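Local coordinates for protein acetyl-CoA acetyltransferase (Mycobacterium smegmatis, PDB 4EGV) that is a monomeric thiolase-like protein of type 1 that probably has acyltransferase activity, at residues Arg297-Pro305 against Ser316-Ala326. Sequence-based numbering, arbitrary orientation.
Sequences RGHADMKEP and SPASVTAVNEA
Glu304, just past the end of strand 297-303, reaches across to the first turn of helix 317-326. Its CB points at the helix, and CG, turned beside the backbone N (chi1 -61°), lies 3.4 Å from Ser316 OG. A bend at chi2 (-83°) brings CD to Ala318 CB, 3.6 Å away. At the tip OE2 does the polar work: it accepts from Ser316 OG at 2.6 Å, on the anti side but tilted from the carboxylate plane, and from Ala318 N at 3.0 Å, above the plane on the opposite face. OE1 comes nearest Pro317 CD, at 4.2 Å, and that ring crosses the side chain at about a right angle.

From here the strand runs back along the helix, nearly antiparallel at 157°, the axes 6.5 Å apart. Selenomethionine Met302 sets its CG 3.5 Å from Ala322 CB, while its CB sits against the carbonyl O and methyl of Ala318. One step on, Ala300 CB rests on Ala322, Ala326 and the CG of Glu325, whose carboxylate turns to Arg328 and Asn431. Gly298 closes the row with a CA-H...O contact to Ala326 O. Alternate strand residues thus meet alanines about a helical turn apart, and such small side chains let the helix lie close to the sheet. The helix also touches strand 414-421, the antiparallel neighbour of 294-303, through Val323 and Ala326 on Val417, so it spans two strands of the thiolase fold's mixed sheet. The backbone N-H and hydroxyl, together with the nearby helix N-terminus, would probably favour the ionised form of the Glu304 carboxylate.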
loop_
_atom_site.group_PDB
_atom_site.type_symbol
_atom_site.label_atom_id
_atom_site.label_comp_id
_atom_site.label_asym_id
_atom_site.label_seq_id
_atom_site.Cartn_x
_atom_site.Cartn_y
_atom_site.Cartn_z
ATOM N N ARG A 297 -18.504 -4.507 -1.678
ATOM C CA ARG A 297 -18.912 -5.766 -2.231
ATOM C C ARG A 297 -17.894 -6.867 -2.052
ATOM O O ARG A 297 -18.250 -7.961 -1.693
ATOM C CB ARG A 297 -19.331 -5.620 -3.689
ATOM C CG ARG A 297 -20.649 -4.879 -3.862
ATOM C CD ARG A 297 -21.871 -5.748 -3.499
ATOM N NE ARG A 297 -22.023 -6.943 -4.336
ATOM C CZ ARG A 297 -22.653 -6.980 -5.513
ATOM N NH1 ARG A 297 -23.218 -5.906 -6.031
ATOM N NH2 ARG A 297 -22.718 -8.105 -6.193
ATOM N N GLY A 298 -16.627 -6.570 -2.264
ATOM C CA GLY A 298 -15.596 -7.553 -2.010
ATOM C C GLY A 298 -14.518 -7.074 -1.089
ATOM O O GLY A 298 -14.277 -5.890 -0.944
ATOM N N HIS A 299 -13.859 -8.024 -0.458
ATOM C CA HIS A 299 -12.812 -7.696 0.476
ATOM C C HIS A 299 -11.967 -8.908 0.743
ATOM O O HIS A 299 -12.456 -10.001 0.612
ATOM C CB HIS A 299 -13.420 -7.177 1.769
ATOM C CG HIS A 299 -14.732 -7.815 2.118
ATOM N ND1 HIS A 299 -14.834 -8.918 2.937
ATOM C CD2 HIS A 299 -15.997 -7.495 1.762
ATOM C CE1 HIS A 299 -16.105 -9.248 3.063
ATOM N NE2 HIS A 299 -16.829 -8.410 2.349
ATOM N N ALA A 300 -10.692 -8.697 1.066
ATOM C CA ALA A 300 -9.811 -9.716 1.632
ATOM C C ALA A 300 -8.619 -9.045 2.314
ATOM O O ALA A 300 -8.259 -7.942 1.967
ATOM C CB ALA A 300 -9.370 -10.710 0.589
ATOM N N ASP A 301 -8.057 -9.701 3.321
ATOM C CA ASP A 301 -6.851 -9.250 3.998
ATOM C C ASP A 301 -5.808 -10.393 4.042
ATOM O O ASP A 301 -6.047 -11.441 4.624
ATOM C CB ASP A 301 -7.143 -8.722 5.426
ATOM C CG ASP A 301 -8.327 -7.718 5.495
ATOM O OD1 ASP A 301 -8.279 -6.625 4.873
ATOM O OD2 ASP A 301 -9.311 -8.008 6.210
HETATM N N MSE A 302 -4.655 -10.175 3.429
HETATM C CA MSE A 302 -3.605 -11.167 3.437
HETATM C C MSE A 302 -2.308 -10.680 4.044
HETATM O O MSE A 302 -2.108 -9.499 4.207
HETATM C CB MSE A 302 -3.380 -11.706 2.031
HETATM C CG MSE A 302 -4.550 -12.549 1.491
HETATM SE SE MSE A 302 -4.926 -14.210 2.469
HETATM C CE MSE A 302 -3.191 -15.124 2.299
ATOM N N LYS A 303 -1.432 -11.613 4.395
ATOM C CA LYS A 303 -0.160 -11.306 5.042
ATOM C C LYS A 303 0.948 -12.247 4.586
ATOM O O LYS A 303 0.724 -13.436 4.502
ATOM C CB LYS A 303 -0.326 -11.394 6.556
ATOM C CG LYS A 303 0.975 -11.261 7.346
ATOM C CD LYS A 303 0.772 -11.567 8.825
ATOM C CE LYS A 303 -0.251 -10.557 9.389
ATOM N NZ LYS A 303 -1.115 -11.041 10.503
ATOM N N GLU A 304 2.137 -11.710 4.290
ATOM C CA GLU A 304 3.348 -12.505 4.009
ATOM C C GLU A 304 4.167 -12.859 5.259
ATOM O O GLU A 304 3.989 -12.253 6.308
ATOM C CB GLU A 304 4.231 -11.785 3.018
ATOM C CG GLU A 304 3.589 -11.543 1.672
ATOM C CD GLU A 304 3.666 -12.751 0.697
ATOM O OE1 GLU A 304 4.294 -13.800 0.999
ATOM O OE2 GLU A 304 3.091 -12.652 -0.407
ATOM N N PRO A 305 5.038 -13.884 5.158
ATOM C CA PRO A 305 6.029 -14.150 6.213
ATOM C C PRO A 305 7.214 -13.207 6.059
ATOM O O PRO A 305 7.288 -12.528 5.050
ATOM C CB PRO A 305 6.425 -15.605 5.959
ATOM C CG PRO A 305 6.100 -15.859 4.513
ATOM C CD PRO A 305 4.945 -14.996 4.188
ATOM N N SER A 316 4.938 -11.608 -4.438
ATOM C CA SER A 316 4.135 -11.662 -3.232
ATOM C C SER A 316 2.806 -12.326 -3.597
ATOM O O SER A 316 1.890 -11.657 -4.031
ATOM C CB SER A 316 3.954 -10.252 -2.650
ATOM O OG SER A 316 3.147 -10.268 -1.490
ATOM N N PRO A 317 2.723 -13.655 -3.449
ATOM C CA PRO A 317 1.508 -14.399 -3.790
ATOM C C PRO A 317 0.315 -14.076 -2.893
ATOM O O PRO A 317 -0.793 -14.174 -3.340
ATOM C CB PRO A 317 1.923 -15.866 -3.629
ATOM C CG PRO A 317 3.392 -15.852 -3.604
ATOM C CD PRO A 317 3.828 -14.545 -3.071
ATOM N N ALA A 318 0.551 -13.694 -1.644
ATOM C CA ALA A 318 -0.508 -13.245 -0.727
ATOM C C ALA A 318 -1.265 -12.008 -1.214
ATOM O O ALA A 318 -2.436 -11.857 -0.963
ATOM C CB ALA A 318 0.034 -13.021 0.675
ATOM N N SER A 319 -0.613 -11.128 -1.939
ATOM C CA SER A 319 -1.304 -9.953 -2.420
ATOM C C SER A 319 -2.258 -10.313 -3.529
ATOM O O SER A 319 -3.321 -9.778 -3.640
ATOM C CB SER A 319 -0.296 -8.892 -2.857
ATOM O OG SER A 319 0.678 -8.717 -1.845
ATOM N N VAL A 320 -1.849 -11.231 -4.363
ATOM C CA VAL A 320 -2.618 -11.653 -5.498
ATOM C C VAL A 320 -3.818 -12.453 -5.020
ATOM O O VAL A 320 -4.920 -12.269 -5.502
ATOM C CB VAL A 320 -1.742 -12.526 -6.420
ATOM C CG1 VAL A 320 -2.525 -13.024 -7.638
ATOM C CG2 VAL A 320 -0.470 -11.780 -6.815
ATOM N N THR A 321 -3.588 -13.330 -4.055
ATOM C CA THR A 321 -4.622 -14.105 -3.436
ATOM C C THR A 321 -5.705 -13.213 -2.839
ATOM O O THR A 321 -6.897 -13.511 -2.978
ATOM C CB THR A 321 -4.045 -15.032 -2.359
ATOM O OG1 THR A 321 -3.012 -15.818 -2.941
ATOM C CG2 THR A 321 -5.115 -16.000 -1.799
ATOM N N ALA A 322 -5.295 -12.122 -2.194
ATOM C CA ALA A 322 -6.228 -11.153 -1.625
ATOM C C ALA A 322 -7.064 -10.548 -2.701
ATOM O O ALA A 322 -8.266 -10.457 -2.543
ATOM C CB ALA A 322 -5.510 -10.064 -0.817
ATOM N N VAL A 323 -6.433 -10.140 -3.794
ATOM C CA VAL A 323 -7.150 -9.602 -4.941
ATOM C C VAL A 323 -8.163 -10.591 -5.501
ATOM O O VAL A 323 -9.298 -10.236 -5.730
ATOM C CB VAL A 323 -6.197 -9.138 -6.042
ATOM C CG1 VAL A 323 -6.920 -8.940 -7.358
ATOM C CG2 VAL A 323 -5.506 -7.839 -5.639
ATOM N N ASN A 324 -7.752 -11.834 -5.688
ATOM C CA ASN A 324 -8.626 -12.846 -6.251
ATOM C C ASN A 324 -9.784 -13.247 -5.362
ATOM O O ASN A 324 -10.880 -13.467 -5.858
ATOM C CB ASN A 324 -7.841 -14.076 -6.689
ATOM C CG ASN A 324 -7.180 -13.896 -8.040
ATOM O OD1 ASN A 324 -7.680 -13.147 -8.885
ATOM N ND2 ASN A 324 -6.047 -14.574 -8.248
ATOM N N GLU A 325 -9.542 -13.339 -4.058
ATOM C CA GLU A 325 -10.588 -13.611 -3.076
ATOM C C GLU A 325 -11.609 -12.460 -2.972
ATOM O O GLU A 325 -12.817 -12.693 -2.833
ATOM C CB GLU A 325 -9.964 -13.953 -1.721
ATOM C CG GLU A 325 -10.913 -13.987 -0.513
ATOM C CD GLU A 325 -11.920 -15.132 -0.553
ATOM O OE1 GLU A 325 -11.769 -16.042 -1.377
ATOM O OE2 GLU A 325 -12.865 -15.118 0.249
ATOM N N ALA A 326 -11.133 -11.222 -3.060
ATOM C CA ALA A 326 -11.995 -10.062 -3.070
ATOM C C ALA A 326 -12.856 -10.011 -4.297
ATOM O O ALA A 326 -13.952 -9.517 -4.238
ATOM C CB ALA A 326 -11.190 -8.850 -2.993
#